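Local coordinates for protein hydroxymethyldihydropterin pyrophosphokinase-dihydropteroate synthase, putative (Plasmodium vivax, PDB 5Z79) that catalyses two successive steps of folate synthesis, pyrophosphorylating hydroxymethyldihydropterin and then joining the product to 4-aminobenzoate to give dihydropteroate, at residues A[265-270]-A[288-292]; A[113-117]-A[213-217]; A[10-14]-A[168-172]. All blocks are in the same frame, centred on the assembly; numbering follows the deposited sequence.

How the interactions relate
The three contacts follow one another across the HPPK half of this bifunctional enzyme. Interaction 2 lies between the other two. Its centre is about 13 Å from that of interaction 1 and about 11 Å from that of interaction 3. H288 NE2 of interaction 1 probably bonds to Y216 O of interaction 2, at 3.0 Å. N214 N of interaction 2 probably bonds to I14 O of interaction 3, also at 3.0 Å. Interactions 1 and 3 do not touch; their nearest atoms are about 10 Å apart. Interaction 1 holds H266 of the nucleotide pocket. The side chains of Y216 (interaction 2) and V171 (interaction 3) are about 11 and 12 Å from the bound APC.

Interaction 1 (A[265-270]-A[288-292]); sequences PHVYTK and HSTFE. With APC (diphosphomethylphosphonic acid adenosyl ester), chain H.
P265 follows a cis peptide bond and presses the CG-CD end of its ring on one face of the H288 imidazole. Its CG sits over the middle of the ring, 3.4 Å from the centroid and 14° off the normal, a CH-pi contact. The rotation of the H288 ring is fixed through both nitrogens. ND1 accepts a bond from T290 N at 3.1 Å, within its own loop, and NE2 is bonded to Y216 O. F212 meets the same ring, with the two planes inclined.

A second centre of contact is K270. Its chain, bent at chi3, carries NZ to two oxygens of 288-292. NZ bonds to T290 O at 3.1 Å. It also forms a salt bridge to E292 OE1 at 2.8 Å, met on the syn side of the carboxylate but 28° out of its plane. E130 adds a long, weak ion pair. Nearer the backbone, K270 CB approaches F291 CZ at 3.5 Å. T269 CG2 meets the edge of the F291 ring, near its plane.

These loops flank helix 273-282 of the HPPK domain. The 265-270 loop leads into it from strand 262-264. The 288-292 loop comes after it. Residues H266 to T269 form a type I turn. T269 reinforces it, with OG1 turned beside its backbone N (chi1 -57°), giving a 3.1 Å bond to H266 O. OG1 comes from above that carbonyl plane. The same torsion sends CG2 to F291.

H266 belongs to the nucleotide pocket. Its NE2 donates to O2G, on the terminal phosphate of the ATP analogue APC, at 3.2 Å. Its ring edge also lies beside the adenine amine N6. R272, another residue of that pocket, bonds to APC through NH1 and makes a cation-pi contact with the ring of Y268.

Interaction 2 (A[113-117]-A[213-217]); sequences NEKIN and FNNYT
A type II' beta turn from F213 to Y216, between strands 207-213 and 218-220, is packed against the 113-117 loop. Y216 makes the polar link: its OH donates to N117 O at 2.7 Å. The carbonyl oxygen lies at the edge of the tyrosine ring, near its plane. The hydroxyl, however, sits well above the carbonyl plane, 68° out of it.

N215 faces N113 at the other end of the contact. N113 OD1 lies 3.2 Å from N215 CB, and the two amide planes are steeply inclined. CG of N215 stands between its backbone N and carbonyl carbon, which turns the amide toward E114 O and the CA of K115.

I116 crosses N214 at about a right angle. Its CD1 touches N214 OD1 at 3.3 Å, while N214 ND2 is bonded to N13 OD1 on strand 13-21. I116 also packs on that strand. N214 CB covers part of one face of the Y216 ring.

N214 at the first corner has positive phi and an extended psi (61°/-162°). N215 at the second has negative phi and psi near zero. With the 3.2 Å bond from Y216 N to F213 O, this is a type II' turn.

Interaction 3 (A[10-14]-A[168-172]); sequences TPRNI and RTFVE
N13 and T169 are a hydrogen-bonded pair in the antiparallel sheet of the HPPK domain. Their strands are the central pair of 207-213, 13-21, 160-169 and 43-54, whose 4-1-3-2 order is that of a ferredoxin-like fold; two later strands extend the sheet. N13 N donates to T169 O at 2.9 Å. The return bond, from T169 N to N13 O, is modelled too short for its length to be trusted.

On the same face of the sheet, N13 CB packs on T169 CG2 at 3.6 Å. The N13 amide then reaches past T169. With CG beside the backbone N (chi1 -61°), ND2 donates to V171 O at 3.0 Å, and the acceptor lies almost in the amide plane. This side-chain bond continues the pairing beyond the end of strand 160-169.

I14 and R168, the next pair, are non-hydrogen-bonded and point to the other face. I14 CD1 rests on R168 CA at 4.0 Å. Helix 105-111 covers this face, with F110 against I14 and E106 against both residues.

The aliphatic parts of R12 and R168 also meet, CB of R12 against CG of R168 at 3.7 Å. F170 CB lies over one face of the R12 guanidinium, toward its rim, and the F170 ring stacks on Y94. R12 NH2 forms a salt bridge with E96, to which R168 has a long, weak ion pair; this shared carboxylate would ease the closeness of the two arginines.

Further out, T169 OG1 is bonded to L42 O, and M177 of helix 174-188 packs on T169 and V171.

Between the arginines themselves, one water donates to R168 O at 2.6 Å and accepts from R168 NE at 3.1 Å, with a weak bond from R12 NE.

Interaction 1 (A[265-270]-A[288-292])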
ATOM      1  N   PRO A 265      -1.749   8.684 -46.904  1.00 37.64           N
ATOM      2  CA  PRO A 265      -1.040   8.621 -45.628  1.00 36.56           C
ATOM      3  C   PRO A 265       0.222   7.760 -45.691  1.00 36.60           C
ATOM      4  O   PRO A 265       0.453   7.037 -46.656  1.00 37.54           O
ATOM      5  CB  PRO A 265      -2.071   7.986 -44.682  1.00 36.71           C
ATOM      6  CG  PRO A 265      -3.389   8.293 -45.287  1.00 37.53           C
ATOM      7  CD  PRO A 265      -3.151   8.241 -46.765  1.00 38.41           C
ATOM      8  N   HIS A 266       1.030   7.850 -44.647  1.00 35.67           N
ATOM      9  CA  HIS A 266       2.245   7.079 -44.540  1.00 35.73           C
ATOM     10  C   HIS A 266       1.841   5.633 -44.680  1.00 36.78           C
ATOM     11  O   HIS A 266       0.726   5.259 -44.320  1.00 37.10           O
ATOM     12  CB  HIS A 266       2.903   7.345 -43.188  1.00 34.69           C
ATOM     13  CG  HIS A 266       4.293   6.823 -43.080  1.00 34.72           C
ATOM     14  ND1 HIS A 266       4.574   5.574 -42.588  1.00 35.20           N
ATOM     15  CD2 HIS A 266       5.483   7.381 -43.383  1.00 34.47           C
ATOM     16  CE1 HIS A 266       5.876   5.378 -42.605  1.00 35.26           C
ATOM     17  NE2 HIS A 266       6.451   6.459 -43.087  1.00 34.82           N
ATOM     18  N   VAL A 267       2.747   4.828 -45.218  1.00 37.44           N
ATOM     19  CA  VAL A 267       2.459   3.437 -45.518  1.00 38.67           C
ATOM     20  C   VAL A 267       2.049   2.648 -44.288  1.00 38.63           C
ATOM     21  O   VAL A 267       1.107   1.848 -44.348  1.00 39.54           O
ATOM     22  CB  VAL A 267       3.682   2.741 -46.141  1.00 39.37           C
ATOM     23  CG1 VAL A 267       3.416   1.254 -46.354  1.00 40.76           C
ATOM     24  CG2 VAL A 267       4.050   3.388 -47.467  1.00 39.65           C
ATOM     25  N   TYR A 268       2.774   2.875 -43.194  1.00 37.70           N
ATOM     26  CA  TYR A 268       2.572   2.160 -41.925  1.00 37.63           C
ATOM     27  C   TYR A 268       1.614   2.778 -40.922  1.00 36.82           C
ATOM     28  O   TYR A 268       1.452   2.234 -39.841  1.00 36.76           O
ATOM     29  CB  TYR A 268       3.910   1.947 -41.244  1.00 37.26           C
ATOM     30  CG  TYR A 268       4.731   0.949 -41.975  1.00 38.40           C
ATOM     31  CD1 TYR A 268       4.557  -0.413 -41.764  1.00 39.54           C
ATOM     32  CD2 TYR A 268       5.669   1.351 -42.896  1.00 38.47           C
ATOM     33  CE1 TYR A 268       5.319  -1.341 -42.427  1.00 40.73           C
ATOM     34  CE2 TYR A 268       6.432   0.425 -43.577  1.00 39.63           C
ATOM     35  CZ  TYR A 268       6.250  -0.913 -43.327  1.00 40.75           C
ATOM     36  OH  TYR A 268       7.008  -1.804 -44.009  1.00 42.01           O
ATOM     37  N   THR A 269       0.950   3.868 -41.275  1.00 36.33           N
ATOM     38  CA  THR A 269       0.171   4.589 -40.296  1.00 35.54           C
ATOM     39  C   THR A 269      -0.784   3.694 -39.525  1.00 36.10           C
ATOM     40  O   THR A 269      -0.856   3.769 -38.311  1.00 35.51           O
ATOM     41  CB  THR A 269      -0.632   5.750 -40.901  1.00 35.33           C
ATOM     42  OG1 THR A 269       0.247   6.672 -41.575  1.00 34.84           O
ATOM     43  CG2 THR A 269      -1.336   6.494 -39.796  1.00 34.57           C
ATOM     44  N   LYS A 270      -1.525   2.837 -40.213  1.00 37.34           N
ATOM     45  CA  LYS A 270      -2.539   2.032 -39.528  1.00 38.04           C
ATOM     46  C   LYS A 270      -2.015   0.671 -39.107  1.00 38.78           C
ATOM     47  O   LYS A 270      -2.749  -0.105 -38.514  1.00 39.49           O
ATOM     48  CB  LYS A 270      -3.833   1.941 -40.368  1.00 39.11           C
ATOM     49  CG  LYS A 270      -4.028   0.706 -41.237  1.00 40.70           C
ATOM     50  CD  LYS A 270      -5.138   0.951 -42.267  1.00 41.63           C
ATOM     51  CE  LYS A 270      -5.938  -0.277 -42.672  1.00 43.42           C
ATOM     52  NZ  LYS A 270      -6.708   0.066 -43.905  1.00 44.32           N
ATOM     53  N   HIS A 288      -9.579   8.817 -41.893  1.00 39.11           N
ATOM     54  CA  HIS A 288      -9.229   9.036 -43.274  1.00 39.57           C
ATOM     55  C   HIS A 288     -10.128   8.150 -44.147  1.00 41.25           C
ATOM     56  O   HIS A 288     -10.938   7.364 -43.623  1.00 41.99           O
ATOM     57  CB  HIS A 288      -7.763   8.662 -43.416  1.00 38.77           C
ATOM     58  CG  HIS A 288      -7.120   9.120 -44.672  1.00 38.91           C
ATOM     59  ND1 HIS A 288      -6.952   8.289 -45.754  1.00 39.90           N
ATOM     60  CD2 HIS A 288      -6.540  10.298 -45.005  1.00 38.24           C
ATOM     61  CE1 HIS A 288      -6.342   8.945 -46.724  1.00 39.84           C
ATOM     62  NE2 HIS A 288      -6.072  10.166 -46.292  1.00 38.85           N
ATOM     63  N   SER A 289     -10.009   8.292 -45.470  1.00 41.96           N
ATOM     64  CA  SER A 289     -10.728   7.409 -46.400  1.00 43.65           C
ATOM     65  C   SER A 289     -10.098   6.010 -46.509  1.00 44.01           C
ATOM     66  O   SER A 289     -10.742   5.049 -46.910  1.00 45.43           O
ATOM     67  CB  SER A 289     -10.823   8.057 -47.766  1.00 44.39           C
ATOM     68  OG  SER A 289     -11.583   9.234 -47.659  1.00 44.42           O
ATOM     69  N   THR A 290      -8.853   5.891 -46.093  1.00 42.81           N
ATOM     70  CA  THR A 290      -8.084   4.668 -46.239  1.00 43.14           C
ATOM     71  C   THR A 290      -8.371   3.740 -45.089  1.00 43.21           C
ATOM     72  O   THR A 290      -8.112   2.545 -45.154  1.00 43.97           O
ATOM     73  CB  THR A 290      -6.594   5.051 -46.302  1.00 41.91           C
ATOM     74  OG1 THR A 290      -6.287   5.362 -47.680  1.00 42.47           O
ATOM     75  CG2 THR A 290      -5.619   3.956 -45.690  1.00 41.64           C
ATOM     76  N   PHE A 291      -8.922   4.326 -44.039  1.00 42.53           N
ATOM     77  CA  PHE A 291      -9.137   3.667 -42.783  1.00 42.37           C
ATOM     78  C   PHE A 291     -10.559   3.165 -42.696  1.00 43.79           C
ATOM     79  O   PHE A 291     -11.501   3.926 -42.911  1.00 44.16           O
ATOM     80  CB  PHE A 291      -8.950   4.656 -41.657  1.00 40.88           C
ATOM     81  CG  PHE A 291      -7.529   4.847 -41.243  1.00 39.52           C
ATOM     82  CD1 PHE A 291      -6.602   5.322 -42.132  1.00 39.12           C
ATOM     83  CD2 PHE A 291      -7.133   4.573 -39.950  1.00 38.75           C
ATOM     84  CE1 PHE A 291      -5.295   5.526 -41.749  1.00 38.00           C
ATOM     85  CE2 PHE A 291      -5.832   4.763 -39.553  1.00 37.63           C
ATOM     86  CZ  PHE A 291      -4.910   5.246 -40.453  1.00 37.27           C
ATOM     87  N   GLU A 292     -10.711   1.889 -42.352  1.00 44.70           N
ATOM     88  CA  GLU A 292     -12.041   1.301 -42.201  1.00 46.22           C
ATOM     89  C   GLU A 292     -12.777   1.907 -40.993  1.00 45.66           C
ATOM     90  O   GLU A 292     -14.004   1.935 -40.973  1.00 46.78           O
ATOM     91  CB  GLU A 292     -11.970  -0.239 -42.091  1.00 47.44           C
ATOM     92  CG  GLU A 292     -11.659  -0.970 -43.405  1.00 48.67           C
ATOM     93  CD  GLU A 292     -10.179  -1.341 -43.583  1.00 47.91           C
ATOM     94  OE1 GLU A 292      -9.270  -0.671 -43.001  1.00 46.21           O
ATOM     95  OE2 GLU A 292      -9.940  -2.326 -44.330  1.00 49.18           O
TER
HETATM   96  PG  APC H1102       9.770   4.881 -41.355  0.79 89.47           P
HETATM   97  O1G APC H1102      10.093   5.305 -39.939  0.79 71.36           O
HETATM   98  O2G APC H1102       9.573   6.055 -42.286  0.79 92.01           O
HETATM   99  O3G APC H1102       8.642   3.876 -41.426  0.79 73.60           O
HETATM  100  PB  APC H1102      12.536   4.622 -42.287  0.79 85.98           P
HETATM  101  O1B APC H1102      13.526   3.500 -42.123  0.79109.88           O
HETATM  102  O2B APC H1102      12.810   5.847 -41.466  0.79 96.86           O
HETATM  103  O3B APC H1102      11.074   4.109 -41.914  0.79 94.32           O
HETATM  104  PA  APC H1102      12.912   6.801 -44.405  0.79 78.06           P
HETATM  105  O1A APC H1102      14.312   7.016 -43.900  0.79 67.00           O
HETATM  106  O2A APC H1102      11.868   7.741 -43.861  0.79 62.69           O
HETATM  107  C3A APC H1102      12.417   5.083 -44.049  0.79 79.29           C
HETATM  108  O5' APC H1102      12.943   6.946 -45.996  0.79 84.39           O
HETATM  109  C5' APC H1102      12.717   5.873 -46.947  0.79 68.96           C
HETATM  110  C4' APC H1102      11.766   6.348 -48.017  0.79 56.91           C
HETATM  111  O4' APC H1102      10.536   6.781 -47.387  0.79 51.80           O
HETATM  112  C3' APC H1102      12.243   7.530 -48.878  0.79 49.90           C
HETATM  113  O3' APC H1102      12.260   7.162 -50.246  0.79 43.83           O
HETATM  114  C2' APC H1102      11.236   8.656 -48.596  0.79 45.75           C
HETATM  115  O2' APC H1102      10.835   9.374 -49.741  0.79 45.24           O
HETATM  116  C1' APC H1102      10.027   7.902 -48.062  0.79 36.43           C
HETATM  117  N9  APC H1102       9.219   8.677 -47.127  0.79 32.11           N
HETATM  118  C8  APC H1102       9.615   9.280 -45.956  0.79 36.23           C
HETATM  119  N7  APC H1102       8.638   9.893 -45.325  0.79 25.01           N
HETATM  120  C5  APC H1102       7.526   9.674 -46.126  0.79 22.29           C
HETATM  121  C6  APC H1102       6.175  10.061 -46.009  0.79 19.86           C
HETATM  122  N6  APC H1102       5.688  10.768 -44.996  0.79 17.09           N
HETATM  123  N1  APC H1102       5.327   9.665 -46.984  0.79 19.98           N
HETATM  124  C2  APC H1102       5.822   8.943 -48.000  0.79 22.49           C
HETATM  125  N3  APC H1102       7.062   8.523 -48.222  0.79 20.24           N
HETATM  126  C4  APC H1102       7.876   8.925 -47.236  0.79 25.11           C

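Interaction 2 (A[113-117]-A[213-217])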
ATOM      1  N   ASN A 113     -12.391  15.091 -42.045  1.00 39.61           N
ATOM      2  CA  ASN A 113     -11.915  14.599 -43.360  1.00 40.08           C
ATOM      3  C   ASN A 113     -12.453  15.405 -44.595  1.00 41.25           C
ATOM      4  O   ASN A 113     -12.387  14.958 -45.757  1.00 42.05           O
ATOM      5  CB  ASN A 113     -12.215  13.098 -43.489  1.00 40.76           C
ATOM      6  CG  ASN A 113     -11.487  12.453 -44.636  1.00 41.03           C
ATOM      7  OD1 ASN A 113     -10.344  12.731 -44.890  1.00 40.14           O
ATOM      8  ND2 ASN A 113     -12.153  11.585 -45.325  1.00 42.36           N
ATOM      9  N   GLU A 114     -12.962  16.607 -44.325  1.00 41.42           N
ATOM     10  CA  GLU A 114     -13.382  17.524 -45.382  1.00 42.49           C
ATOM     11  C   GLU A 114     -12.159  18.230 -45.956  1.00 41.72           C
ATOM     12  O   GLU A 114     -11.061  18.253 -45.350  1.00 40.31           O
ATOM     13  CB  GLU A 114     -14.359  18.587 -44.866  1.00 43.11           C
ATOM     14  CG  GLU A 114     -15.745  18.072 -44.516  1.00 44.33           C
ATOM     15  CD  GLU A 114     -16.474  19.027 -43.565  1.00 44.51           C
ATOM     16  OE1 GLU A 114     -16.518  20.243 -43.902  1.00 44.88           O
ATOM     17  OE2 GLU A 114     -16.985  18.576 -42.486  1.00 44.37           O
ATOM     18  N   LYS A 115     -12.386  18.846 -47.108  1.00 42.77           N
ATOM     19  CA  LYS A 115     -11.340  19.450 -47.915  1.00 42.42           C
ATOM     20  C   LYS A 115     -10.898  20.753 -47.287  1.00 41.69           C
ATOM     21  O   LYS A 115     -11.708  21.484 -46.720  1.00 42.11           O
ATOM     22  CB  LYS A 115     -11.889  19.712 -49.339  1.00 44.04           C
ATOM     23  CG  LYS A 115     -10.822  19.929 -50.396  1.00 43.92           C
ATOM     24  CD  LYS A 115     -11.446  20.282 -51.731  1.00 45.63           C
ATOM     25  CE  LYS A 115     -11.796  21.767 -51.834  1.00 46.25           C
ATOM     26  NZ  LYS A 115     -12.751  22.036 -52.960  1.00 48.20           N
ATOM     27  N   ILE A 116      -9.612  21.048 -47.392  1.00 40.71           N
ATOM     28  CA  ILE A 116      -9.129  22.365 -47.012  1.00 40.27           C
ATOM     29  C   ILE A 116      -8.747  23.161 -48.278  1.00 41.07           C
ATOM     30  O   ILE A 116      -9.287  24.224 -48.516  1.00 41.96           O
ATOM     31  CB  ILE A 116      -7.955  22.266 -46.005  1.00 38.66           C
ATOM     32  CG1 ILE A 116      -8.467  21.801 -44.627  1.00 38.04           C
ATOM     33  CG2 ILE A 116      -7.263  23.626 -45.873  1.00 38.38           C
ATOM     34  CD1 ILE A 116      -7.415  21.679 -43.532  1.00 36.57           C
ATOM     35  N   ASN A 117      -7.788  22.617 -49.030  1.00 40.78           N
ATOM     36  CA  ASN A 117      -7.323  23.090 -50.330  1.00 41.54           C
ATOM     37  C   ASN A 117      -7.241  21.903 -51.274  1.00 41.99           C
ATOM     38  O   ASN A 117      -7.042  20.782 -50.827  1.00 41.32           O
ATOM     39  CB  ASN A 117      -5.907  23.651 -50.237  1.00 40.62           C
ATOM     40  CG  ASN A 117      -5.819  24.924 -49.423  1.00 40.32           C
ATOM     41  OD1 ASN A 117      -6.820  25.605 -49.216  1.00 41.07           O
ATOM     42  ND2 ASN A 117      -4.607  25.262 -48.968  1.00 39.34           N
ATOM     43  N   PHE A 213      -1.519  14.573 -44.523  1.00 34.04           N
ATOM     44  CA  PHE A 213      -1.469  15.941 -45.045  1.00 34.12           C
ATOM     45  C   PHE A 213      -2.832  16.171 -45.606  1.00 35.05           C
ATOM     46  O   PHE A 213      -3.230  15.536 -46.566  1.00 35.95           O
ATOM     47  CB  PHE A 213      -0.417  16.089 -46.124  1.00 34.37           C
ATOM     48  CG  PHE A 213      -0.067  17.506 -46.454  1.00 34.33           C
ATOM     49  CD1 PHE A 213      -0.900  18.283 -47.255  1.00 35.15           C
ATOM     50  CD2 PHE A 213       1.134  18.055 -46.025  1.00 33.65           C
ATOM     51  CE1 PHE A 213      -0.548  19.591 -47.587  1.00 35.26           C
ATOM     52  CE2 PHE A 213       1.487  19.362 -46.345  1.00 33.76           C
ATOM     53  CZ  PHE A 213       0.642  20.135 -47.123  1.00 34.57           C
ATOM     54  N   ASN A 214      -3.626  16.821 -44.811  1.00 34.92           N
ATOM     55  CA  ASN A 214      -4.982  17.082 -45.192  1.00 35.86           C
ATOM     56  C   ASN A 214      -5.722  15.787 -45.397  1.00 36.52           C
ATOM     57  O   ASN A 214      -5.296  14.744 -45.002  1.00 36.09           O
ATOM     58  CB  ASN A 214      -5.023  17.903 -46.456  1.00 36.75           C
ATOM     59  CG  ASN A 214      -4.839  19.368 -46.218  1.00 36.38           C
ATOM     60  OD1 ASN A 214      -5.167  19.893 -45.193  1.00 35.73           O
ATOM     61  ND2 ASN A 214      -4.338  20.027 -47.190  1.00 36.95           N
ATOM     62  N   ASN A 215      -6.838  15.851 -46.076  1.00 37.69           N
ATOM     63  CA  ASN A 215      -7.540  14.625 -46.422  1.00 38.60           C
ATOM     64  C   ASN A 215      -6.932  13.836 -47.593  1.00 39.16           C
ATOM     65  O   ASN A 215      -7.512  12.832 -48.021  1.00 40.12           O
ATOM     66  CB  ASN A 215      -9.014  14.954 -46.744  1.00 39.86           C
ATOM     67  CG  ASN A 215      -9.186  15.896 -47.946  1.00 40.73           C
ATOM     68  OD1 ASN A 215      -8.459  16.871 -48.121  1.00 40.20           O
ATOM     69  ND2 ASN A 215     -10.182  15.621 -48.754  1.00 42.18           N
ATOM     70  N   TYR A 216      -5.776  14.272 -48.095  1.00 38.67           N
ATOM     71  CA  TYR A 216      -5.260  13.774 -49.373  1.00 39.39           C
ATOM     72  C   TYR A 216      -4.905  12.300 -49.298  1.00 39.51           C
ATOM     73  O   TYR A 216      -4.488  11.815 -48.248  1.00 38.66           O
ATOM     74  CB  TYR A 216      -4.020  14.564 -49.855  1.00 38.87           C
ATOM     75  CG  TYR A 216      -4.157  16.082 -50.055  1.00 38.86           C
ATOM     76  CD1 TYR A 216      -5.385  16.713 -50.077  1.00 39.55           C
ATOM     77  CD2 TYR A 216      -3.021  16.866 -50.251  1.00 38.32           C
ATOM     78  CE1 TYR A 216      -5.474  18.079 -50.240  1.00 39.66           C
ATOM     79  CE2 TYR A 216      -3.098  18.230 -50.435  1.00 38.44           C
ATOM     80  CZ  TYR A 216      -4.328  18.843 -50.430  1.00 39.12           C
ATOM     81  OH  TYR A 216      -4.406  20.221 -50.624  1.00 39.39           O
ATOM     82  N   THR A 217      -5.100  11.614 -50.423  1.00 40.70           N
ATOM     83  CA  THR A 217      -4.703  10.228 -50.632  1.00 41.14           C
ATOM     84  C   THR A 217      -3.787  10.204 -51.822  1.00 41.57           C
ATOM     85  O   THR A 217      -4.232  10.388 -52.909  1.00 42.64           O
ATOM     86  CB  THR A 217      -5.908   9.336 -50.995  1.00 42.55           C
ATOM     87  OG1 THR A 217      -6.789   9.210 -49.874  1.00 42.32           O
ATOM     88  CG2 THR A 217      -5.462   7.937 -51.410  1.00 43.27           C
TER

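Interaction 3 (A[10-14]-A[168-172])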
ATOM      1  N   THR A  10      -6.619  31.906 -49.132  1.00 44.11           N
ATOM      2  CA  THR A  10      -5.566  30.877 -48.747  1.00 42.46           C
ATOM      3  C   THR A  10      -5.580  30.470 -47.268  1.00 41.16           C
ATOM      4  O   THR A  10      -4.836  31.050 -46.450  1.00 40.49           O
ATOM      5  CB  THR A  10      -4.144  31.358 -49.147  1.00 42.18           C
ATOM      6  N   PRO A  11      -6.403  29.449 -46.926  1.00 40.87           N
ATOM      7  CA  PRO A  11      -6.264  28.817 -45.600  1.00 39.55           C
ATOM      8  C   PRO A  11      -5.051  27.884 -45.520  1.00 38.27           C
ATOM      9  O   PRO A  11      -4.579  27.357 -46.551  1.00 38.44           O
ATOM     10  CB  PRO A  11      -7.574  28.027 -45.429  1.00 39.94           C
ATOM     11  CG  PRO A  11      -8.117  27.816 -46.815  1.00 41.18           C
ATOM     12  CD  PRO A  11      -7.468  28.817 -47.737  1.00 41.85           C
ATOM     13  N   ARG A  12      -4.614  27.641 -44.304  1.00 37.13           N
ATOM     14  CA  ARG A  12      -3.479  26.824 -44.071  1.00 35.95           C
ATOM     15  C   ARG A  12      -3.720  25.385 -44.080  1.00 35.63           C
ATOM     16  O   ARG A  12      -4.782  24.933 -43.806  1.00 36.04           O
ATOM     17  CB  ARG A  12      -2.995  27.072 -42.682  1.00 35.01           C
ATOM     18  CG  ARG A  12      -2.786  28.490 -42.307  1.00 35.31           C
ATOM     19  CD  ARG A  12      -1.435  28.875 -42.805  1.00 35.29           C
ATOM     20  NE  ARG A  12      -0.783  29.803 -41.922  1.00 35.04           N
ATOM     21  CZ  ARG A  12      -0.137  30.862 -42.348  1.00 35.70           C
ATOM     22  NH1 ARG A  12      -0.089  31.116 -43.632  1.00 36.66           N
ATOM     23  NH2 ARG A  12       0.462  31.654 -41.492  1.00 35.44           N
ATOM     24  N   ASN A  13      -2.679  24.642 -44.307  1.00 34.98           N
ATOM     25  CA  ASN A  13      -2.860  23.194 -44.337  1.00 34.69           C
ATOM     26  C   ASN A  13      -2.487  22.595 -42.986  1.00 33.59           C
ATOM     27  O   ASN A  13      -1.735  23.185 -42.208  1.00 32.96           O
ATOM     28  CB  ASN A  13      -2.048  22.562 -45.464  1.00 34.88           C
ATOM     29  CG  ASN A  13      -2.468  23.062 -46.833  1.00 36.07           C
ATOM     30  OD1 ASN A  13      -3.645  23.081 -47.163  1.00 36.89           O
ATOM     31  ND2 ASN A  13      -1.496  23.450 -47.640  1.00 36.26           N
ATOM     32  N   ILE A  14      -3.059  21.419 -42.731  1.00 33.51           N
ATOM     33  CA  ILE A  14      -2.921  20.643 -41.497  1.00 32.66           C
ATOM     34  C   ILE A  14      -2.120  19.416 -41.842  1.00 32.39           C
ATOM     35  O   ILE A  14      -2.508  18.685 -42.712  1.00 33.02           O
ATOM     36  CB  ILE A  14      -4.310  20.173 -41.060  1.00 33.07           C
ATOM     37  CG1 ILE A  14      -5.156  21.385 -40.607  1.00 33.43           C
ATOM     38  CG2 ILE A  14      -4.233  19.056 -40.033  1.00 32.42           C
ATOM     39  CD1 ILE A  14      -4.534  22.267 -39.552  1.00 32.70           C
ATOM     40  N   ARG A 168      -0.343  23.244 -38.118  1.00 30.44           N
ATOM     41  CA  ARG A 168      -1.030  24.172 -39.057  1.00 31.34           C
ATOM     42  C   ARG A 168       0.039  24.799 -39.940  1.00 31.58           C
ATOM     43  O   ARG A 168       0.867  25.552 -39.457  1.00 31.35           O
ATOM     44  CB  ARG A 168      -1.729  25.274 -38.269  1.00 31.59           C
ATOM     45  CG  ARG A 168      -2.729  26.098 -39.076  1.00 32.67           C
ATOM     46  CD  ARG A 168      -3.141  27.371 -38.316  1.00 33.03           C
ATOM     47  NE  ARG A 168      -1.973  28.220 -38.074  1.00 32.80           N
ATOM     48  CZ  ARG A 168      -1.861  29.143 -37.118  1.00 32.81           C
ATOM     49  NH1 ARG A 168      -2.868  29.384 -36.281  1.00 33.02           N
ATOM     50  NH2 ARG A 168      -0.718  29.826 -36.995  1.00 32.71           N
ATOM     51  N   THR A 169       0.063  24.477 -41.219  1.00 32.11           N
ATOM     52  CA  THR A 169       1.273  24.699 -41.982  1.00 32.21           C
ATOM     53  C   THR A 169       1.032  25.616 -43.160  1.00 33.21           C
ATOM     54  O   THR A 169      -0.049  25.648 -43.718  1.00 33.89           O
ATOM     55  CB  THR A 169       1.851  23.368 -42.477  1.00 31.96           C
ATOM     56  OG1 THR A 169       3.215  23.526 -42.850  1.00 31.91           O
ATOM     57  CG2 THR A 169       1.080  22.860 -43.655  1.00 32.70           C
ATOM     58  N   PHE A 170       2.075  26.354 -43.522  1.00 33.41           N
ATOM     59  CA  PHE A 170       2.059  27.246 -44.647  1.00 34.42           C
ATOM     60  C   PHE A 170       2.800  26.645 -45.824  1.00 34.70           C
ATOM     61  O   PHE A 170       3.095  27.345 -46.800  1.00 35.54           O
ATOM     62  CB  PHE A 170       2.671  28.581 -44.256  1.00 34.66           C
ATOM     63  CG  PHE A 170       3.982  28.465 -43.589  1.00 33.98           C
ATOM     64  CD1 PHE A 170       5.089  28.017 -44.275  1.00 34.00           C
ATOM     65  CD2 PHE A 170       4.119  28.808 -42.253  1.00 33.42           C
ATOM     66  CE1 PHE A 170       6.329  27.911 -43.634  1.00 33.51           C
ATOM     67  CE2 PHE A 170       5.348  28.709 -41.596  1.00 32.90           C
ATOM     68  CZ  PHE A 170       6.462  28.263 -42.289  1.00 32.97           C
ATOM     69  N   VAL A 171       3.100  25.350 -45.755  1.00 34.12           N
ATOM     70  CA  VAL A 171       3.661  24.649 -46.903  1.00 34.50           C
ATOM     71  C   VAL A 171       2.513  24.208 -47.768  1.00 35.19           C
ATOM     72  O   VAL A 171       1.510  23.724 -47.262  1.00 34.99           O
ATOM     73  CB  VAL A 171       4.472  23.413 -46.523  1.00 33.80           C
ATOM     74  CG1 VAL A 171       5.059  22.781 -47.780  1.00 34.38           C
ATOM     75  CG2 VAL A 171       5.568  23.778 -45.545  1.00 33.17           C
ATOM     76  N   GLU A 172       2.659  24.377 -49.075  1.00 36.09           N
ATOM     77  CA  GLU A 172       1.527  24.242 -49.963  1.00 36.99           C
ATOM     78  C   GLU A 172       1.296  22.825 -50.459  1.00 37.07           C
ATOM     79  O   GLU A 172       0.230  22.531 -50.980  1.00 37.77           O
ATOM     80  CB  GLU A 172       1.705  25.171 -51.148  1.00 38.09           C
ATOM     81  CG  GLU A 172       1.962  26.653 -50.779  1.00 38.28           C
ATOM     82  CD  GLU A 172       2.031  27.580 -52.001  1.00 39.58           C
ATOM     83  OE1 GLU A 172       1.531  27.189 -53.088  1.00 40.42           O
ATOM     84  OE2 GLU A 172       2.597  28.692 -51.868  1.00 39.84           O
TER
HETATM   85  O   HOH W   1       0.264  27.974 -40.192  1.00 19.16           O